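Local coordinates for protein cyclopenase asqI (Emericella nidulans, PDB 5YY3) that catalyses, as a zinc-dependent cyclopenase of the tyrosinase family, the conversion of 4'-methoxycyclopenin into 4'-methoxyviridicatin in aspoquinolone biosynthesis, at residues 414-419 with 610-615; 502-507 with 621-626; 63-68 with 111-116. All coordinates share one frame; numbering follows the deposited sequence.

Contact 1: residues 414-419 with 610-615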
loop_
_atom_site.group_PDB
_atom_site.type_symbol
_atom_site.label_atom_id
_atom_site.label_comp_id
_atom_site.label_asym_id
_atom_site.label_seq_id
_atom_site.Cartn_x
_atom_site.Cartn_y
_atom_site.Cartn_z
ATOM N N ASP A 414 22.872 38.658 9.593
ATOM C CA ASP A 414 21.972 39.724 9.156
ATOM C C ASP A 414 21.615 39.553 7.676
ATOM O O ASP A 414 22.495 39.600 6.815
ATOM C CB ASP A 414 22.641 41.079 9.382
ATOM C CG ASP A 414 21.677 42.235 9.258
ATOM O OD1 ASP A 414 20.713 42.143 8.468
ATOM O OD2 ASP A 414 21.885 43.247 9.959
ATOM N N ILE A 415 20.332 39.383 7.369
ATOM C CA ILE A 415 19.931 39.098 5.997
ATOM C C ILE A 415 20.096 40.326 5.094
ATOM O O ILE A 415 20.114 40.197 3.865
ATOM C CB ILE A 415 18.458 38.588 5.921
ATOM C CG1 ILE A 415 18.255 37.752 4.664
ATOM C CG2 ILE A 415 17.459 39.735 5.922
ATOM C CD1 ILE A 415 19.251 36.632 4.528
ATOM N N THR A 416 20.221 41.508 5.704
ATOM C CA THR A 416 20.425 42.751 4.956
ATOM C C THR A 416 21.911 43.093 4.794
ATOM O O THR A 416 22.271 43.882 3.927
ATOM C CB THR A 416 19.744 43.950 5.634
ATOM O OG1 THR A 416 20.414 44.233 6.866
ATOM C CG2 THR A 416 18.273 43.681 5.914
ATOM N N ALA A 417 22.762 42.488 5.620
ATOM C CA ALA A 417 24.187 42.840 5.709
ATOM C C ALA A 417 24.942 42.956 4.374
ATOM O O ALA A 417 25.875 43.743 4.260
ATOM C CB ALA A 417 24.894 41.840 6.595
ATOM N N HIS A 418 24.563 42.182 3.366
ATOM C CA HIS A 418 25.264 42.262 2.088
ATOM C C HIS A 418 24.285 42.444 0.918
ATOM O O HIS A 418 24.531 41.951 -0.188
ATOM C CB HIS A 418 26.129 41.016 1.879
ATOM C CG HIS A 418 27.102 40.757 2.989
ATOM N ND1 HIS A 418 28.343 41.356 3.048
ATOM C CD2 HIS A 418 27.024 39.950 4.079
ATOM C CE1 HIS A 418 28.984 40.931 4.125
ATOM N NE2 HIS A 418 28.205 40.081 4.766
ATOM N N ARG A 419 23.183 43.149 1.175
ATOM C CA ARG A 419 22.184 43.442 0.146
ATOM C C ARG A 419 22.780 44.226 -1.033
ATOM O O ARG A 419 23.567 45.143 -0.835
ATOM C CB ARG A 419 21.010 44.247 0.745
ATOM C CG ARG A 419 21.414 45.605 1.378
ATOM C CD ARG A 419 20.311 46.666 1.322
ATOM N NE ARG A 419 19.227 46.455 2.285
ATOM C CZ ARG A 419 17.995 46.971 2.169
ATOM N NH1 ARG A 419 17.667 47.732 1.119
ATOM N NH2 ARG A 419 17.074 46.709 3.098
ATOM N N TRP A 610 18.978 33.384 10.388
ATOM C CA TRP A 610 18.819 34.810 10.107
ATOM C C TRP A 610 18.494 35.547 11.378
ATOM O O TRP A 610 17.648 35.133 12.173
ATOM C CB TRP A 610 17.726 35.078 9.077
ATOM C CG TRP A 610 17.969 34.448 7.762
ATOM C CD1 TRP A 610 19.112 33.822 7.345
ATOM C CD2 TRP A 610 17.037 34.359 6.677
ATOM N NE1 TRP A 610 18.945 33.351 6.060
ATOM C CE2 TRP A 610 17.678 33.667 5.632
ATOM C CE3 TRP A 610 15.722 34.802 6.490
ATOM C CZ2 TRP A 610 17.051 33.408 4.416
ATOM C CZ3 TRP A 610 15.101 34.546 5.290
ATOM C CH2 TRP A 610 15.764 33.855 4.264
ATOM N N THR A 611 19.173 36.666 11.557
ATOM C CA THR A 611 19.087 37.399 12.797
ATOM C C THR A 611 17.686 38.030 12.909
ATOM O O THR A 611 17.151 38.198 14.011
ATOM C CB THR A 611 20.212 38.446 12.864
ATOM O OG1 THR A 611 20.407 38.838 14.219
ATOM C CG2 THR A 611 19.875 39.659 12.040
ATOM N N GLN A 612 17.076 38.321 11.762
ATOM C CA GLN A 612 15.709 38.839 11.718
ATOM C C GLN A 612 14.698 37.864 12.343
ATOM O O GLN A 612 13.636 38.275 12.814
ATOM C CB GLN A 612 15.304 39.153 10.274
ATOM C CG GLN A 612 15.901 40.457 9.690
ATOM C CD GLN A 612 17.387 40.346 9.354
ATOM O OE1 GLN A 612 17.910 39.252 9.134
ATOM N NE2 GLN A 612 18.065 41.484 9.291
ATOM N N LEU A 613 15.038 36.576 12.340
ATOM C CA LEU A 613 14.186 35.552 12.941
ATOM C C LEU A 613 14.633 35.163 14.359
ATOM O O LEU A 613 13.795 35.039 15.253
ATOM C CB LEU A 613 14.147 34.319 12.053
ATOM C CG LEU A 613 13.584 34.523 10.647
ATOM C CD1 LEU A 613 13.589 33.206 9.892
ATOM C CD2 LEU A 613 12.188 35.075 10.736
ATOM N N THR A 614 15.939 34.984 14.578
ATOM C CA THR A 614 16.414 34.617 15.913
ATOM C C THR A 614 16.135 35.715 16.938
ATOM O O THR A 614 15.990 35.424 18.131
ATOM C CB THR A 614 17.917 34.298 15.935
ATOM O OG1 THR A 614 18.649 35.417 15.430
ATOM C CG2 THR A 614 18.214 33.070 15.076
ATOM N N GLU A 615 16.035 36.964 16.482
ATOM C CA GLU A 615 15.778 38.079 17.393
ATOM C C GLU A 615 14.318 38.548 17.352
ATOM O O GLU A 615 13.936 39.467 18.071
ATOM C CB GLU A 615 16.727 39.253 17.086
ATOM C CG GLU A 615 18.206 38.935 17.371
ATOM C CD GLU A 615 19.167 40.032 16.902
ATOM O OE1 GLU A 615 18.698 41.025 16.286
ATOM O OE2 GLU A 615 20.392 39.885 17.142
#
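Gln612 applies both ends of its amide to an Asx turn at Asp414, in the loop that leads from helix 391-410 into strand 422-431 of the hemocyanin-type fold. The polar part comprises two bonds across the contact. Gln612 NE2 donates to Asp414 OD1 at 2.9 Å and 158°, descending on the carboxylate from above its plane, while Gln612 OE1 accepts from Ile415 N at 3.0 Å. A bend at chi2 (74°) turns Gln612 CD out of the extended line of the chain, next to Ile415 CG2.

Asp414 OD1 also takes Thr416 N at 2.9 Å, the bond that defines the turn, and Thr416 OG1 at 2.7 Å. Three donors therefore grip one oxygen and restrain the rotation of the carboxylate; they would be expected to favour its charged form.

The apolar part centres on Ile415 and Trp610. Ile415 CD1 makes a CH-pi contact over the indole face, 15° off the normal of the five-membered ring and 3.6 Å from its centroid. The indole is held independently, its NE1 bonded to Pro605 O and its ring packed edge-to-face with that of Tyr504. Where the short helix 611-614 begins, the methyl of its first residue packs on the loop backbone: Thr611 CG2 lies 3.6 Å from Asp414 CA.

Contact 2: residues 502-507 with 621-626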
loop_
_atom_site.group_PDB
_atom_site.type_symbol
_atom_site.label_atom_id
_atom_site.label_comp_id
_atom_site.label_asym_id
_atom_site.label_seq_id
_atom_site.Cartn_x
_atom_site.Cartn_y
_atom_site.Cartn_z
ATOM N N ASN A 502 10.083 26.735 5.722
ATOM C CA ASN A 502 10.595 27.486 6.881
ATOM C C ASN A 502 11.827 26.879 7.561
ATOM O O ASN A 502 12.256 27.342 8.614
ATOM C CB ASN A 502 9.502 27.661 7.929
ATOM C CG ASN A 502 8.469 28.663 7.511
ATOM O OD1 ASN A 502 8.767 29.627 6.785
ATOM N ND2 ASN A 502 7.243 28.453 7.956
ATOM N N ASP A 503 12.368 25.827 6.970
ATOM C CA ASP A 503 13.621 25.263 7.424
ATOM C C ASP A 503 14.722 25.739 6.495
ATOM O O ASP A 503 14.700 25.423 5.300
ATOM C CB ASP A 503 13.544 23.734 7.441
ATOM C CG ASP A 503 14.871 23.084 7.729
ATOM O OD1 ASP A 503 15.692 23.694 8.453
ATOM O OD2 ASP A 503 15.092 21.949 7.244
ATOM N N TYR A 504 15.657 26.518 7.041
ATOM C CA TYR A 504 16.828 27.004 6.307
ATOM C C TYR A 504 17.486 25.911 5.471
ATOM O O TYR A 504 17.843 26.121 4.314
ATOM C CB TYR A 504 17.888 27.546 7.268
ATOM C CG TYR A 504 17.481 28.677 8.188
ATOM C CD1 TYR A 504 17.324 29.985 7.710
ATOM C CD2 TYR A 504 17.303 28.452 9.554
ATOM C CE1 TYR A 504 16.974 31.023 8.565
ATOM C CE2 TYR A 504 16.958 29.478 10.411
ATOM C CZ TYR A 504 16.791 30.768 9.910
ATOM O OH TYR A 504 16.450 31.796 10.771
ATOM N N HIS A 505 17.655 24.742 6.076
ATOM C CA HIS A 505 18.491 23.702 5.494
ATOM C C HIS A 505 17.746 22.887 4.464
ATOM O O HIS A 505 18.337 22.016 3.822
ATOM C CB HIS A 505 19.037 22.822 6.609
ATOM C CG HIS A 505 19.662 23.618 7.706
ATOM N ND1 HIS A 505 20.980 24.008 7.682
ATOM C CD2 HIS A 505 19.120 24.184 8.816
ATOM C CE1 HIS A 505 21.236 24.750 8.745
ATOM N NE2 HIS A 505 20.121 24.874 9.443
ATOM N N SER A 506 16.459 23.194 4.287
ATOM C CA SER A 506 15.657 22.525 3.267
ATOM C C SER A 506 15.711 23.268 1.940
ATOM O O SER A 506 15.233 22.762 0.919
ATOM C CB SER A 506 14.212 22.381 3.723
ATOM O OG SER A 506 14.107 21.395 4.743
ATOM N N TRP A 507 16.295 24.461 1.945
ATOM C CA TRP A 507 16.406 25.205 0.717
ATOM C C TRP A 507 17.499 24.613 -0.153
ATOM O O TRP A 507 18.626 24.391 0.298
ATOM C CB TRP A 507 16.647 26.686 1.008
ATOM C CG TRP A 507 15.387 27.336 1.423
ATOM C CD1 TRP A 507 14.890 27.433 2.700
ATOM C CD2 TRP A 507 14.413 27.946 0.565
ATOM N NE1 TRP A 507 13.677 28.086 2.686
ATOM C CE2 TRP A 507 13.362 28.411 1.387
ATOM C CE3 TRP A 507 14.334 28.161 -0.817
ATOM C CZ2 TRP A 507 12.245 29.070 0.873
ATOM C CZ3 TRP A 507 13.213 28.817 -1.331
ATOM C CH2 TRP A 507 12.187 29.262 -0.487
ATOM N N ALA A 621 7.372 36.254 12.737
ATOM C CA ALA A 621 8.348 36.168 11.651
ATOM C C ALA A 621 8.745 34.729 11.332
ATOM O O ALA A 621 8.967 33.899 12.227
ATOM C CB ALA A 621 9.570 36.983 11.977
ATOM N N SER A 622 8.808 34.443 10.038
ATOM C CA SER A 622 9.349 33.191 9.538
ATOM C C SER A 622 10.094 33.496 8.243
ATOM O O SER A 622 10.130 34.646 7.802
ATOM C CB SER A 622 8.244 32.160 9.309
ATOM O OG SER A 622 7.329 32.611 8.322
ATOM N N ILE A 623 10.708 32.478 7.649
ATOM C CA ILE A 623 11.335 32.638 6.350
ATOM C C ILE A 623 10.263 33.077 5.356
ATOM O O ILE A 623 10.496 33.950 4.506
ATOM C CB ILE A 623 12.032 31.332 5.890
ATOM C CG1 ILE A 623 13.266 31.071 6.762
ATOM C CG2 ILE A 623 12.442 31.410 4.429
ATOM C CD1 ILE A 623 14.017 29.795 6.419
ATOM N N ARG A 624 9.071 32.503 5.500
ATOM C CA ARG A 624 7.979 32.802 4.590
ATOM C C ARG A 624 7.557 34.267 4.638
ATOM O O ARG A 624 7.305 34.858 3.589
ATOM C CB ARG A 624 6.773 31.925 4.885
ATOM C CG ARG A 624 5.669 32.127 3.871
ATOM C CD ARG A 624 4.315 31.806 4.465
ATOM N NE ARG A 624 4.319 30.541 5.193
ATOM C CZ ARG A 624 3.886 29.391 4.684
ATOM N NH1 ARG A 624 3.430 29.341 3.430
ATOM N NH2 ARG A 624 3.926 28.287 5.422
ATOM N N THR A 625 7.481 34.854 5.834
ATOM C CA THR A 625 7.042 36.248 5.943
ATOM C C THR A 625 8.087 37.187 5.338
ATOM O O THR A 625 7.744 38.117 4.601
ATOM C CB THR A 625 6.756 36.680 7.397
ATOM O OG1 THR A 625 7.884 36.373 8.228
ATOM C CG2 THR A 625 5.525 35.974 7.946
ATOM N N ILE A 626 9.357 36.918 5.621
ATOM C CA ILE A 626 10.444 37.775 5.164
ATOM C C ILE A 626 10.555 37.763 3.653
ATOM O O ILE A 626 10.698 38.806 3.025
ATOM C CB ILE A 626 11.789 37.346 5.791
ATOM C CG1 ILE A 626 11.832 37.779 7.262
ATOM C CG2 ILE A 626 12.970 37.924 5.015
ATOM C CD1 ILE A 626 12.990 37.182 8.023
HETATM O O HOH W 1 11.288 30.121 9.577
#
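Asn502 meets the start of helix 623-626, which carries a capping box formed by Ser622 and Thr625, within the immunoglobulin-like domain of the hemocyanin-type fold. Within the box, Ser622 N donates to Thr625 OG1 at 2.8 Å in a nearly straight bond, and the return bond from Thr625 N to Ser622 OG is weak at 3.4 Å. The two amides between them, of Ile623 and Arg624, are met from across the contact. Asn502 OD1 accepts from Arg624 N at 3.2 Å; the donor lies nearly along the C=O axis (165°), but the bond is bent at the hydrogen (144°). A water accepts from Ile623 N at 3.1 Å and donates to Asn502 O, so one asparagine serves adjacent helix amides, directly through its side chain and indirectly through its backbone. Asn502 OD1 also lies against Ser622 CB.

Ile623 supplies the apolar half. Its chi1 of -70° sets CG1 beside the backbone N and CG2 anti to that nitrogen, and the chain beyond CG1 is extended. Ile623 CD1 lies nearest Tyr504, 3.6 Å from its CD1 and oblique to the ring, and is also close to the indole NE1 of Trp507. Ile623 CG2 is 4.0 Å from Trp507 NE1, again oblique to the ring; the two side chains slide past each other in opposite directions.

Both aromatic polar ends are occupied elsewhere: Tyr504 OH accepts from Trp610 N, and Trp507 NE1 donates to Met501 O. On the far side of the loop, Asp503 forms a salt bridge with Arg405 of helix 391-410 and packs on Phe246 of a second subunit. At the outer margin, the aliphatic start of Arg624 joins in, its CB 3.6 Å from Asn502 OD1.

Contact 3: residues 63-68 with 111-116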
loop_
_atom_site.group_PDB
_atom_site.type_symbol
_atom_site.label_atom_id
_atom_site.label_comp_id
_atom_site.label_asym_id
_atom_site.label_seq_id
_atom_site.Cartn_x
_atom_site.Cartn_y
_atom_site.Cartn_z
ATOM N N LEU A 63 42.742 -2.741 -13.367
ATOM C CA LEU A 63 43.443 -3.831 -12.703
ATOM C C LEU A 63 42.648 -4.462 -11.560
ATOM O O LEU A 63 42.278 -3.783 -10.603
ATOM C CB LEU A 63 44.791 -3.344 -12.187
ATOM C CG LEU A 63 45.844 -3.195 -13.282
ATOM C CD1 LEU A 63 47.151 -2.690 -12.697
ATOM C CD2 LEU A 63 46.044 -4.535 -13.994
ATOM N N PRO A 64 42.401 -5.779 -11.655
ATOM C CA PRO A 64 41.641 -6.533 -10.653
ATOM C C PRO A 64 42.452 -6.845 -9.394
ATOM O O PRO A 64 43.651 -7.128 -9.473
ATOM C CB PRO A 64 41.291 -7.824 -11.397
ATOM C CG PRO A 64 42.480 -8.039 -12.294
ATOM C CD PRO A 64 42.899 -6.652 -12.735
ATOM N N VAL A 65 41.801 -6.794 -8.238
ATOM C CA VAL A 65 42.446 -7.210 -7.001
ATOM C C VAL A 65 42.571 -8.725 -6.989
ATOM O O VAL A 65 41.581 -9.434 -7.140
ATOM C CB VAL A 65 41.656 -6.751 -5.752
ATOM C CG1 VAL A 65 42.161 -7.477 -4.498
ATOM C CG2 VAL A 65 41.740 -5.234 -5.594
ATOM N N GLN A 66 43.791 -9.222 -6.807
ATOM C CA GLN A 66 44.020 -10.663 -6.787
ATOM C C GLN A 66 44.391 -11.124 -5.382
ATOM O O GLN A 66 44.622 -10.301 -4.498
ATOM C CB GLN A 66 45.100 -11.040 -7.801
ATOM C CG GLN A 66 44.779 -10.566 -9.212
ATOM C CD GLN A 66 45.847 -10.942 -10.220
ATOM O OE1 GLN A 66 46.969 -10.421 -10.186
ATOM N NE2 GLN A 66 45.497 -11.834 -11.142
ATOM N N LYS A 67 44.455 -12.434 -5.177
ATOM C CA LYS A 67 44.497 -12.977 -3.820
ATOM C C LYS A 67 45.831 -12.772 -3.088
ATOM O O LYS A 67 45.911 -12.980 -1.875
ATOM C CB LYS A 67 44.137 -14.471 -3.840
ATOM C CG LYS A 67 45.322 -15.414 -3.749
ATOM C CD LYS A 67 44.914 -16.742 -3.104
ATOM C CE LYS A 67 46.034 -17.785 -3.175
ATOM N NZ LYS A 67 46.344 -18.198 -4.580
ATOM N N ASP A 68 46.870 -12.350 -3.807
ATOM C CA ASP A 68 48.172 -12.114 -3.182
ATOM C C ASP A 68 48.308 -10.661 -2.744
ATOM O O ASP A 68 49.179 -10.325 -1.930
ATOM C CB ASP A 68 49.306 -12.466 -4.135
ATOM C CG ASP A 68 49.509 -11.413 -5.192
ATOM O OD1 ASP A 68 48.584 -11.214 -6.013
ATOM O OD2 ASP A 68 50.587 -10.777 -5.196
ATOM N N ARG A 111 53.288 -5.332 -6.673
ATOM C CA ARG A 111 52.075 -5.952 -6.109
ATOM C C ARG A 111 51.334 -5.101 -5.062
ATOM O O ARG A 111 50.659 -5.631 -4.188
ATOM C CB ARG A 111 52.410 -7.332 -5.513
ATOM C CG ARG A 111 53.021 -8.299 -6.518
ATOM C CD ARG A 111 52.168 -8.390 -7.781
ATOM N NE ARG A 111 50.940 -9.157 -7.570
ATOM C CZ ARG A 111 49.976 -9.282 -8.477
ATOM N NH1 ARG A 111 50.093 -8.683 -9.655
ATOM N NH2 ARG A 111 48.891 -9.998 -8.207
ATOM N N ILE A 112 51.437 -3.781 -5.166
ATOM C CA ILE A 112 50.556 -2.921 -4.388
ATOM C C ILE A 112 49.105 -3.157 -4.833
ATOM O O ILE A 112 48.840 -3.473 -6.003
ATOM C CB ILE A 112 50.941 -1.444 -4.541
ATOM C CG1 ILE A 112 50.322 -0.602 -3.426
ATOM C CG2 ILE A 112 50.534 -0.902 -5.904
ATOM C CD1 ILE A 112 50.961 0.761 -3.307
ATOM N N ASN A 113 48.178 -3.060 -3.885
ATOM C CA ASN A 113 46.753 -3.272 -4.144
ATOM C C ASN A 113 46.210 -2.300 -5.199
ATOM O O ASN A 113 46.360 -1.079 -5.050
ATOM C CB ASN A 113 45.976 -3.131 -2.826
ATOM C CG ASN A 113 44.496 -3.437 -2.970
ATOM O OD1 ASN A 113 43.757 -2.699 -3.631
ATOM N ND2 ASN A 113 44.050 -4.523 -2.338
ATOM N N PRO A 114 45.584 -2.835 -6.271
ATOM C CA PRO A 114 45.055 -2.042 -7.392
ATOM C C PRO A 114 43.945 -1.071 -6.990
ATOM O O PRO A 114 43.821 -0.013 -7.599
ATOM C CB PRO A 114 44.502 -3.105 -8.355
ATOM C CG PRO A 114 45.136 -4.371 -7.958
ATOM C CD PRO A 114 45.369 -4.278 -6.481
ATOM N N GLU A 115 43.143 -1.432 -5.995
ATOM C CA GLU A 115 42.088 -0.548 -5.516
ATOM C C GLU A 115 42.731 0.636 -4.825
ATOM O O GLU A 115 42.307 1.784 -4.998
ATOM C CB GLU A 115 41.134 -1.280 -4.566
ATOM C CG GLU A 115 40.009 -0.419 -3.991
ATOM C CD GLU A 115 39.035 0.087 -5.045
ATOM O OE1 GLU A 115 38.710 -0.668 -5.989
ATOM O OE2 GLU A 115 38.573 1.237 -4.913
ATOM N N LEU A 116 43.767 0.349 -4.044
ATOM C CA LEU A 116 44.555 1.397 -3.425
ATOM C C LEU A 116 45.106 2.300 -4.521
ATOM O O LEU A 116 45.015 3.524 -4.432
ATOM C CB LEU A 116 45.683 0.803 -2.573
ATOM C CG LEU A 116 46.506 1.741 -1.681
ATOM C CD1 LEU A 116 47.223 0.937 -0.614
ATOM C CD2 LEU A 116 47.515 2.590 -2.483
#
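Pro114, the first residue of helix 114-127 in the hemocyanin copper-domain region, packs closely against the extended loop 63-65. Pro114 CB lies 3.2 Å from Leu63 O and Pro114 CG 3.5 Å from Pro64 O, so two ring carbons meet backbone carbonyl oxygens. The Val65 side chain crosses that of Pro114 at about a right angle, with Val65 CG2 3.9 Å from Pro114 CD. Asn113 CG, anti to its backbone N (chi1 -176°), carries OD1, which caps the helix by accepting from Leu116 N, and ND2, bonded to Thr381 OG1 and Lys70 O.

The outer part is polar and more exposed. Arg111 grips Asp68 side-on: NE donates to OD2 at 2.9 Å and NH2 to OD1 at 2.5 Å, a value too short to trust exactly, both on syn lone pairs, the flat groups 16° apart. Arg111 NH2 also donates to Gln66 OE1 at 2.8 Å, though that amide is turned 59° from the guanidinium plane. Three in-plane N-H bonds should restrain the guanidinium's rotation.

Glu115's side chain is about 11 Å from that of zinc ligand His190. Arg111, with positive phi, is the C-prime residue of the Schellman motif ending helix 97-109; the loop thus spans the junction between helices 97-109 and 114-127, beside helix 77-92.

How the contacts relate
Contact 3 closes first along the chain and lies on the opposite side of its centre from the other two, its centre 54 Å from that of contact 1 and 50 Å from that of contact 2. It joins the loop after helix 53-61 to the start of helix 114-127. Contacts 1 and 2 have centres 12 Å apart, and their segments alternate in sequence: 414-419, 502-507, 610-615, 621-626. They use successive short helices, meeting where Leu613 CD2 packs on Ala621 CB at 3.5 Å. The loop before strand 422-431 and that between strands 487-497 and 508-517 are thus both held against residues 610-626, as plain packing of the immunoglobulin-like region away from the zinc site.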